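Local coordinates for agarase (Pseudoalteromonas fuliginea, PDB 6XJ9), which probably hydrolyses agarose or its oligosaccharides, as an agarase of glycoside hydrolase family 50, at residues Lys539-Val553 and Trp560-Val574. Residues are numbered along the deposited sequence; the frame is centred on the assembly and turned at random.
Sequences KAEFSRLMKEKYTDV and WHLNLASWAEFDKGV
K547 CG and W567 CG each stand anti to their own carbonyl carbon (chi1 -72° for K547), which lays the lysine chain across a face of the indole. Helix 539-550 packs nearly antiparallel, at 145°, against the short helix 567-572, in a small helical cluster with helix 553-560 between them in the chain. The W567 indole is clamped on both faces. K547 CG lies 3.5 Å from the centroid of its six-membered ring, a CH-pi contact over the centre. V553 CB covers the opposite face, nearer the five-membered ring. W567 NE1 gives a weak, bent bond to T551 O (3.1 Å, 135°), just past the helix end. With an alanine here, K547 and V553 would probably face a gap and T551 O would lose this donor.

Beyond the indole, the extended K547 chain carries NZ to D571 OD2 at 2.7 Å, a salt bridge using the syn lone pair. S543 OG donates to D571 OD1 from above the carboxylate plane, so both oxygens are held. M546 CG packs on F570 CZ, and its sulfur makes an oblique Met-aromatic contact with W560, whose NE1 is hydrogen-bonded to D586 OD2. K539 NZ also bonds R531 O and L529 O. Across the contact it reaches the end of helix 567-572, donating to F570 O at 2.8 Å and, weakly, to D571 O at 3.1 Å.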
ATOM      1  N   LYS A 539      11.343 -16.818 -51.370  1.00 24.39           N
ATOM      2  CA  LYS A 539      10.712 -16.361 -52.599  1.00 25.74           C
ATOM      3  C   LYS A 539      10.439 -17.555 -53.520  1.00 25.01           C
ATOM      4  O   LYS A 539       9.363 -17.663 -54.102  1.00 23.67           O
ATOM      5  CB  LYS A 539      11.528 -15.251 -53.274  1.00 27.21           C
ATOM      6  CG  LYS A 539      11.113 -14.930 -54.711  1.00 29.13           C
ATOM      7  CD  LYS A 539       9.662 -14.474 -54.863  1.00 28.85           C
ATOM      8  CE  LYS A 539       9.285 -14.093 -56.281  1.00 29.65           C
ATOM      9  NZ  LYS A 539      10.148 -13.013 -56.820  1.00 29.06           N
ATOM     10  N   ALA A 540      11.408 -18.468 -53.622  1.00 25.89           N
ATOM     11  CA  ALA A 540      11.218 -19.690 -54.391  1.00 26.67           C
ATOM     12  C   ALA A 540       9.962 -20.427 -53.917  1.00 26.76           C
ATOM     13  O   ALA A 540       9.232 -20.975 -54.743  1.00 24.04           O
ATOM     14  CB  ALA A 540      12.450 -20.559 -54.320  1.00 24.77           C
ATOM     15  N   GLU A 541       9.687 -20.391 -52.603  1.00 26.12           N
ATOM     16  CA  GLU A 541       8.479 -21.020 -52.083  1.00 29.47           C
ATOM     17  C   GLU A 541       7.236 -20.231 -52.490  1.00 29.00           C
ATOM     18  O   GLU A 541       6.230 -20.832 -52.850  1.00 31.46           O
ATOM     19  CB  GLU A 541       8.515 -21.257 -50.569  1.00 30.28           C
ATOM     20  CG  GLU A 541       7.260 -21.935 -50.023  1.00 31.25           C
ATOM     21  CD  GLU A 541       7.071 -23.401 -50.398  1.00 33.40           C
ATOM     22  OE1 GLU A 541       7.912 -23.949 -51.149  1.00 34.47           O
ATOM     23  OE2 GLU A 541       6.074 -23.995 -49.952  1.00 32.97           O
ATOM     24  N   PHE A 542       7.304 -18.895 -52.408  1.00 29.53           N
ATOM     25  CA  PHE A 542       6.189 -18.040 -52.786  1.00 27.65           C
ATOM     26  C   PHE A 542       5.829 -18.261 -54.261  1.00 28.40           C
ATOM     27  O   PHE A 542       4.657 -18.285 -54.626  1.00 26.25           O
ATOM     28  CB  PHE A 542       6.515 -16.570 -52.500  1.00 26.44           C
ATOM     29  CG  PHE A 542       6.553 -16.147 -51.045  1.00 26.28           C
ATOM     30  CD1 PHE A 542       6.241 -17.026 -50.020  1.00 23.25           C
ATOM     31  CD2 PHE A 542       6.852 -14.834 -50.708  1.00 26.48           C
ATOM     32  CE1 PHE A 542       6.259 -16.613 -48.694  1.00 25.40           C
ATOM     33  CE2 PHE A 542       6.879 -14.423 -49.382  1.00 27.77           C
ATOM     34  CZ  PHE A 542       6.572 -15.313 -48.376  1.00 26.10           C
ATOM     35  N   SER A 543       6.850 -18.406 -55.112  1.00 29.18           N
ATOM     36  CA  SER A 543       6.641 -18.676 -56.529  1.00 31.23           C
ATOM     37  C   SER A 543       5.883 -19.990 -56.716  1.00 32.59           C
ATOM     38  O   SER A 543       4.962 -20.055 -57.526  1.00 35.79           O
ATOM     39  CB  SER A 543       7.953 -18.685 -57.260  1.00 32.58           C
ATOM     40  OG  SER A 543       8.481 -17.368 -57.356  1.00 35.87           O
ATOM     41  N   ARG A 544       6.272 -21.021 -55.947  1.00 32.14           N
ATOM     42  CA  ARG A 544       5.678 -22.350 -56.009  1.00 32.19           C
ATOM     43  C   ARG A 544       4.174 -22.269 -55.743  1.00 32.04           C
ATOM     44  O   ARG A 544       3.386 -22.819 -56.512  1.00 30.52           O
ATOM     45  CB  ARG A 544       6.411 -23.294 -55.048  1.00 34.66           C
ATOM     46  CG  ARG A 544       6.142 -24.774 -55.275  1.00 35.63           C
ATOM     47  CD  ARG A 544       6.724 -25.701 -54.224  1.00 38.49           C
ATOM     48  NE  ARG A 544       6.142 -25.583 -52.886  1.00 39.11           N
ATOM     49  CZ  ARG A 544       4.921 -25.979 -52.522  1.00 39.84           C
ATOM     50  NH1 ARG A 544       4.525 -25.818 -51.270  1.00 37.26           N
ATOM     51  NH2 ARG A 544       4.092 -26.517 -53.405  1.00 41.14           N
ATOM     52  N   LEU A 545       3.790 -21.527 -54.688  1.00 29.62           N
ATOM     53  CA  LEU A 545       2.423 -21.479 -54.183  1.00 26.67           C
ATOM     54  C   LEU A 545       1.505 -20.717 -55.132  1.00 27.35           C
ATOM     55  O   LEU A 545       0.330 -21.067 -55.268  1.00 27.54           O
ATOM     56  CB  LEU A 545       2.399 -20.837 -52.788  1.00 26.34           C
ATOM     57  CG  LEU A 545       3.003 -21.688 -51.674  1.00 26.88           C
ATOM     58  CD1 LEU A 545       3.199 -20.879 -50.395  1.00 25.27           C
ATOM     59  CD2 LEU A 545       2.136 -22.909 -51.413  1.00 26.65           C
ATOM     60  N   MET A 546       2.026 -19.644 -55.738  1.00 27.53           N
ATOM     61  CA  MET A 546       1.221 -18.829 -56.636  1.00 29.75           C
ATOM     62  C   MET A 546       0.997 -19.551 -57.972  1.00 31.65           C
ATOM     63  O   MET A 546      -0.076 -19.437 -58.562  1.00 32.47           O
ATOM     64  CB  MET A 546       1.870 -17.459 -56.856  1.00 29.74           C
ATOM     65  CG  MET A 546       1.801 -16.560 -55.618  1.00 26.70           C
ATOM     66  SD  MET A 546       0.086 -16.233 -55.107  1.00 26.78           S
ATOM     67  CE  MET A 546      -0.150 -17.460 -53.819  1.00 25.40           C
ATOM     68  N   LYS A 547       2.014 -20.290 -58.440  1.00 33.27           N
ATOM     69  CA  LYS A 547       1.920 -21.095 -59.653  1.00 37.21           C
ATOM     70  C   LYS A 547       0.958 -22.259 -59.415  1.00 38.97           C
ATOM     71  O   LYS A 547       0.213 -22.650 -60.312  1.00 41.58           O
ATOM     72  CB  LYS A 547       3.287 -21.658 -60.059  1.00 33.31           C
ATOM     73  CG  LYS A 547       4.281 -20.656 -60.629  1.00 33.19           C
ATOM     74  CD  LYS A 547       5.645 -21.263 -60.881  1.00 31.72           C
ATOM     75  CE  LYS A 547       6.672 -20.236 -61.297  1.00 30.44           C
ATOM     76  NZ  LYS A 547       8.050 -20.745 -61.115  1.00 28.19           N
ATOM     77  N   GLU A 548       0.987 -22.809 -58.198  1.00 40.39           N
ATOM     78  CA  GLU A 548       0.068 -23.872 -57.831  1.00 41.95           C
ATOM     79  C   GLU A 548      -1.366 -23.348 -57.871  1.00 42.43           C
ATOM     80  O   GLU A 548      -2.270 -24.080 -58.261  1.00 45.65           O
ATOM     81  CB  GLU A 548       0.422 -24.434 -56.453  1.00 42.94           C
ATOM     82  CG  GLU A 548      -0.511 -25.537 -55.988  1.00 44.02           C
ATOM     83  CD  GLU A 548      -0.475 -25.820 -54.494  1.00 46.32           C
ATOM     84  OE1 GLU A 548      -0.181 -24.887 -53.715  1.00 47.54           O
ATOM     85  OE2 GLU A 548      -0.744 -26.969 -54.110  1.00 46.04           O
ATOM     86  N   LYS A 549      -1.558 -22.076 -57.488  1.00 39.66           N
ATOM     87  CA  LYS A 549      -2.885 -21.483 -57.387  1.00 35.94           C
ATOM     88  C   LYS A 549      -3.377 -20.989 -58.747  1.00 36.33           C
ATOM     89  O   LYS A 549      -4.568 -21.087 -59.034  1.00 36.26           O
ATOM     90  CB  LYS A 549      -2.942 -20.372 -56.328  1.00 32.54           C
ATOM     91  CG  LYS A 549      -4.155 -19.444 -56.399  1.00 32.21           C
ATOM     92  CD  LYS A 549      -4.506 -18.732 -55.093  1.00 30.36           C
ATOM     93  CE  LYS A 549      -5.599 -17.696 -55.253  1.00 29.46           C
ATOM     94  NZ  LYS A 549      -5.933 -17.023 -53.973  1.00 28.34           N
ATOM     95  N   TYR A 550      -2.471 -20.441 -59.568  1.00 37.37           N
ATOM     96  CA  TYR A 550      -2.894 -19.668 -60.729  1.00 38.21           C
ATOM     97  C   TYR A 550      -2.587 -20.362 -62.053  1.00 42.14           C
ATOM     98  O   TYR A 550      -3.109 -19.944 -63.087  1.00 48.04           O
ATOM     99  CB  TYR A 550      -2.313 -18.255 -60.702  1.00 34.23           C
ATOM    100  CG  TYR A 550      -2.974 -17.364 -59.690  1.00 32.53           C
ATOM    101  CD1 TYR A 550      -4.274 -16.916 -59.878  1.00 31.64           C
ATOM    102  CD2 TYR A 550      -2.318 -17.005 -58.522  1.00 32.48           C
ATOM    103  CE1 TYR A 550      -4.895 -16.112 -58.936  1.00 31.93           C
ATOM    104  CE2 TYR A 550      -2.925 -16.200 -57.574  1.00 31.21           C
ATOM    105  CZ  TYR A 550      -4.216 -15.752 -57.784  1.00 31.45           C
ATOM    106  OH  TYR A 550      -4.822 -14.957 -56.857  1.00 32.86           O
ATOM    107  N   THR A 551      -1.732 -21.389 -62.017  1.00 43.80           N
ATOM    108  CA  THR A 551      -1.349 -22.131 -63.211  1.00 46.89           C
ATOM    109  C   THR A 551      -0.583 -21.205 -64.153  1.00 47.11           C
ATOM    110  O   THR A 551       0.631 -21.330 -64.284  1.00 48.79           O
ATOM    111  CB  THR A 551      -2.561 -22.807 -63.874  1.00 47.47           C
ATOM    112  OG1 THR A 551      -3.369 -23.411 -62.859  1.00 45.58           O
ATOM    113  CG2 THR A 551      -2.173 -23.840 -64.912  1.00 47.91           C
ATOM    114  N   ASP A 552      -1.315 -20.278 -64.788  1.00 49.44           N
ATOM    115  CA  ASP A 552      -0.764 -19.310 -65.725  1.00 48.60           C
ATOM    116  C   ASP A 552      -0.629 -17.961 -65.025  1.00 49.82           C
ATOM    117  O   ASP A 552      -1.456 -17.616 -64.184  1.00 51.36           O
ATOM    118  CB  ASP A 552      -1.668 -19.142 -66.949  1.00 47.88           C
ATOM    119  CG  ASP A 552      -2.158 -20.446 -67.559  1.00 45.62           C
ATOM    120  OD1 ASP A 552      -1.305 -21.319 -67.827  1.00 45.05           O
ATOM    121  OD2 ASP A 552      -3.386 -20.575 -67.764  1.00 42.00           O
ATOM    122  N   VAL A 553       0.398 -17.195 -65.413  1.00 49.07           N
ATOM    123  CA  VAL A 553       0.685 -15.906 -64.800  1.00 50.68           C
ATOM    124  C   VAL A 553      -0.483 -14.950 -65.048  1.00 49.67           C
ATOM    125  O   VAL A 553      -0.807 -14.139 -64.187  1.00 49.22           O
ATOM    126  CB  VAL A 553       2.053 -15.344 -65.250  1.00 52.00           C
ATOM    127  CG1 VAL A 553       2.043 -14.787 -66.667  1.00 53.00           C
ATOM    128  CG2 VAL A 553       2.617 -14.322 -64.271  1.00 52.03           C
ATOM    129  N   TRP A 560      -3.845  -9.395 -59.129  1.00 34.36           N
ATOM    130  CA  TRP A 560      -2.896  -8.483 -58.504  1.00 32.18           C
ATOM    131  C   TRP A 560      -2.841  -7.137 -59.236  1.00 34.09           C
ATOM    132  O   TRP A 560      -2.220  -6.195 -58.736  1.00 35.51           O
ATOM    133  CB  TRP A 560      -1.501  -9.132 -58.413  1.00 29.18           C
ATOM    134  CG  TRP A 560      -1.351 -10.283 -57.457  1.00 28.43           C
ATOM    135  CD1 TRP A 560      -2.326 -11.126 -57.003  1.00 27.28           C
ATOM    136  CD2 TRP A 560      -0.123 -10.740 -56.850  1.00 25.75           C
ATOM    137  NE1 TRP A 560      -1.796 -12.066 -56.155  1.00 26.09           N
ATOM    138  CE2 TRP A 560      -0.443 -11.860 -56.050  1.00 26.94           C
ATOM    139  CE3 TRP A 560       1.210 -10.314 -56.901  1.00 26.01           C
ATOM    140  CZ2 TRP A 560       0.520 -12.542 -55.302  1.00 25.17           C
ATOM    141  CZ3 TRP A 560       2.166 -11.001 -56.180  1.00 24.35           C
ATOM    142  CH2 TRP A 560       1.822 -12.097 -55.387  1.00 25.39           C
ATOM    143  N   HIS A 561      -3.506  -7.063 -60.399  0.50 34.56           N
ATOM    144  CA  HIS A 561      -3.531  -5.901 -61.280  0.50 35.02           C
ATOM    145  C   HIS A 561      -2.122  -5.565 -61.762  0.50 34.40           C
ATOM    146  O   HIS A 561      -1.677  -4.427 -61.652  0.50 34.50           O
ATOM    147  CB  HIS A 561      -4.257  -4.708 -60.639  0.50 35.71           C
ATOM    148  CG  HIS A 561      -4.857  -3.765 -61.630  0.50 36.76           C
ATOM    149  ND1 HIS A 561      -5.792  -4.173 -62.567  0.50 37.17           N
ATOM    150  CD2 HIS A 561      -4.679  -2.441 -61.827  0.50 37.07           C
ATOM    151  CE1 HIS A 561      -6.157  -3.141 -63.302  0.50 36.75           C
ATOM    152  NE2 HIS A 561      -5.485  -2.067 -62.870  0.50 37.11           N
ATOM    153  N   LEU A 562      -1.434  -6.579 -62.293  1.00 34.98           N
ATOM    154  CA  LEU A 562      -0.091  -6.422 -62.820  1.00 36.47           C
ATOM    155  C   LEU A 562      -0.075  -6.836 -64.287  1.00 39.21           C
ATOM    156  O   LEU A 562      -1.090  -7.272 -64.825  1.00 37.91           O
ATOM    157  CB  LEU A 562       0.872  -7.271 -61.985  1.00 35.92           C
ATOM    158  CG  LEU A 562       1.032  -6.817 -60.534  1.00 34.37           C
ATOM    159  CD1 LEU A 562       1.880  -7.800 -59.741  1.00 32.17           C
ATOM    160  CD2 LEU A 562       1.616  -5.414 -60.467  1.00 33.51           C
ATOM    161  N   ASN A 563       1.098  -6.684 -64.909  1.00 45.13           N
ATOM    162  CA  ASN A 563       1.331  -6.981 -66.308  1.00 47.35           C
ATOM    163  C   ASN A 563       2.675  -7.692 -66.422  1.00 48.31           C
ATOM    164  O   ASN A 563       3.538  -7.282 -67.195  1.00 50.05           O
ATOM    165  CB  ASN A 563       1.289  -5.708 -67.163  1.00 52.10           C
ATOM    166  CG  ASN A 563      -0.104  -5.127 -67.308  1.00 55.59           C
ATOM    167  OD1 ASN A 563      -1.027  -5.808 -67.758  1.00 61.40           O
ATOM    168  ND2 ASN A 563      -0.268  -3.865 -66.943  1.00 56.35           N
ATOM    169  N   LEU A 564       2.845  -8.749 -65.619  1.00 45.66           N
ATOM    170  CA  LEU A 564       4.043  -9.568 -65.681  1.00 43.72           C
ATOM    171  C   LEU A 564       4.030 -10.351 -66.993  1.00 45.20           C
ATOM    172  O   LEU A 564       3.008 -10.927 -67.364  1.00 44.64           O
ATOM    173  CB  LEU A 564       4.070 -10.516 -64.476  1.00 40.52           C
ATOM    174  CG  LEU A 564       4.034  -9.863 -63.093  1.00 39.17           C
ATOM    175  CD1 LEU A 564       3.823 -10.914 -62.014  1.00 38.31           C
ATOM    176  CD2 LEU A 564       5.308  -9.076 -62.831  1.00 38.26           C
ATOM    177  N   ALA A 565       5.181 -10.374 -67.672  1.00 46.36           N
ATOM    178  CA  ALA A 565       5.315 -11.006 -68.976  1.00 48.30           C
ATOM    179  C   ALA A 565       5.334 -12.527 -68.835  1.00 48.07           C
ATOM    180  O   ALA A 565       4.819 -13.238 -69.696  1.00 48.36           O
ATOM    181  CB  ALA A 565       6.558 -10.501 -69.665  1.00 44.96           C
ATOM    182  N   SER A 566       5.929 -13.018 -67.742  1.00 44.90           N
ATOM    183  CA  SER A 566       6.169 -14.444 -67.585  1.00 49.22           C
ATOM    184  C   SER A 566       6.349 -14.800 -66.111  1.00 50.63           C
ATOM    185  O   SER A 566       6.607 -13.932 -65.277  1.00 50.14           O
ATOM    186  CB  SER A 566       7.376 -14.868 -68.383  1.00 46.91           C
ATOM    187  OG  SER A 566       8.569 -14.470 -67.727  1.00 47.24           O
ATOM    188  N   TRP A 567       6.231 -16.101 -65.814  1.00 50.24           N
ATOM    189  CA  TRP A 567       6.538 -16.610 -64.488  1.00 46.68           C
ATOM    190  C   TRP A 567       7.995 -16.309 -64.149  1.00 45.88           C
ATOM    191  O   TRP A 567       8.309 -15.980 -63.008  1.00 42.58           O
ATOM    192  CB  TRP A 567       6.192 -18.099 -64.369  1.00 44.10           C
ATOM    193  CG  TRP A 567       4.745 -18.323 -64.058  1.00 43.99           C
ATOM    194  CD1 TRP A 567       3.821 -18.958 -64.837  1.00 44.36           C
ATOM    195  CD2 TRP A 567       4.041 -17.872 -62.887  1.00 44.62           C
ATOM    196  NE1 TRP A 567       2.596 -18.947 -64.228  1.00 44.41           N
ATOM    197  CE2 TRP A 567       2.701 -18.292 -63.027  1.00 44.67           C
ATOM    198  CE3 TRP A 567       4.413 -17.169 -61.732  1.00 42.73           C
ATOM    199  CZ2 TRP A 567       1.733 -18.019 -62.060  1.00 45.59           C
ATOM    200  CZ3 TRP A 567       3.458 -16.907 -60.775  1.00 45.34           C
ATOM    201  CH2 TRP A 567       2.134 -17.327 -60.938  1.00 46.37           C
ATOM    202  N   ALA A 568       8.865 -16.380 -65.165  1.00 44.89           N
ATOM    203  CA  ALA A 568      10.268 -16.028 -65.015  1.00 43.23           C
ATOM    204  C   ALA A 568      10.417 -14.592 -64.519  1.00 43.93           C
ATOM    205  O   ALA A 568      11.341 -14.303 -63.759  1.00 47.78           O
ATOM    206  CB  ALA A 568      11.007 -16.239 -66.313  1.00 43.70           C
ATOM    207  N   GLU A 569       9.529 -13.694 -64.970  1.00 42.37           N
ATOM    208  CA  GLU A 569       9.518 -12.328 -64.471  1.00 40.71           C
ATOM    209  C   GLU A 569       9.131 -12.353 -62.991  1.00 40.50           C
ATOM    210  O   GLU A 569       9.814 -11.756 -62.162  1.00 39.47           O
ATOM    211  CB  GLU A 569       8.580 -11.421 -65.281  1.00 40.36           C
ATOM    212  CG  GLU A 569       8.822  -9.932 -65.045  1.00 40.92           C
ATOM    213  CD  GLU A 569       7.835  -8.951 -65.665  1.00 41.87           C
ATOM    214  OE1 GLU A 569       7.266  -9.265 -66.731  1.00 42.24           O
ATOM    215  OE2 GLU A 569       7.636  -7.865 -65.080  1.00 39.66           O
ATOM    216  N   PHE A 570       8.048 -13.080 -62.677  1.00 41.58           N
ATOM    217  CA  PHE A 570       7.515 -13.149 -61.326  1.00 38.88           C
ATOM    218  C   PHE A 570       8.603 -13.631 -60.371  1.00 41.45           C
ATOM    219  O   PHE A 570       8.831 -13.026 -59.321  1.00 41.10           O
ATOM    220  CB  PHE A 570       6.257 -14.019 -61.274  1.00 36.61           C
ATOM    221  CG  PHE A 570       5.654 -14.140 -59.897  1.00 34.85           C
ATOM    222  CD1 PHE A 570       4.571 -13.358 -59.525  1.00 33.39           C
ATOM    223  CD2 PHE A 570       6.191 -15.016 -58.961  1.00 33.69           C
ATOM    224  CE1 PHE A 570       4.031 -13.458 -58.249  1.00 34.91           C
ATOM    225  CE2 PHE A 570       5.647 -15.118 -57.688  1.00 33.33           C
ATOM    226  CZ  PHE A 570       4.570 -14.336 -57.334  1.00 32.98           C
ATOM    227  N   ASP A 571       9.284 -14.706 -60.784  1.00 43.20           N
ATOM    228  CA  ASP A 571      10.324 -15.378 -60.024  1.00 43.07           C
ATOM    229  C   ASP A 571      11.509 -14.446 -59.789  1.00 44.88           C
ATOM    230  O   ASP A 571      12.127 -14.489 -58.724  1.00 44.96           O
ATOM    231  CB  ASP A 571      10.760 -16.661 -60.734  1.00 43.67           C
ATOM    232  CG  ASP A 571       9.696 -17.746 -60.706  1.00 44.35           C
ATOM    233  OD1 ASP A 571       8.631 -17.506 -60.087  1.00 44.82           O
ATOM    234  OD2 ASP A 571       9.935 -18.820 -61.303  1.00 43.45           O
ATOM    235  N   LYS A 572      11.818 -13.624 -60.801  1.00 42.73           N
ATOM    236  CA  LYS A 572      12.957 -12.717 -60.757  1.00 42.14           C
ATOM    237  C   LYS A 572      12.707 -11.612 -59.729  1.00 38.56           C
ATOM    238  O   LYS A 572      13.626 -11.201 -59.022  1.00 35.06           O
ATOM    239  CB  LYS A 572      13.213 -12.118 -62.147  1.00 43.01           C
ATOM    240  CG  LYS A 572      14.516 -11.342 -62.310  1.00 45.47           C
ATOM    241  CD  LYS A 572      14.716 -10.791 -63.717  1.00 46.60           C
ATOM    242  CE  LYS A 572      15.941  -9.905 -63.843  1.00 50.00           C
ATOM    243  NZ  LYS A 572      15.997  -9.206 -65.152  1.00 50.63           N
ATOM    244  N   GLY A 573      11.460 -11.130 -59.667  1.00 37.21           N
ATOM    245  CA  GLY A 573      11.119 -10.004 -58.814  1.00 36.62           C
ATOM    246  C   GLY A 573       9.856  -9.302 -59.300  1.00 39.35           C
ATOM    247  O   GLY A 573       9.757  -8.967 -60.478  1.00 37.86           O
ATOM    248  N   VAL A 574       8.895  -9.101 -58.383  1.00 38.05           N
ATOM    249  CA  VAL A 574       7.673  -8.354 -58.655  1.00 38.87           C
ATOM    250  C   VAL A 574       7.615  -7.175 -57.698  1.00 36.72           C
ATOM    251  O   VAL A 574       7.861  -7.340 -56.506  1.00 37.39           O
ATOM    252  CB  VAL A 574       6.398  -9.200 -58.456  1.00 40.35           C
ATOM    253  CG1 VAL A 574       5.169  -8.533 -59.060  1.00 41.25           C
ATOM    254  CG2 VAL A 574       6.539 -10.630 -58.942  1.00 41.67           C
TER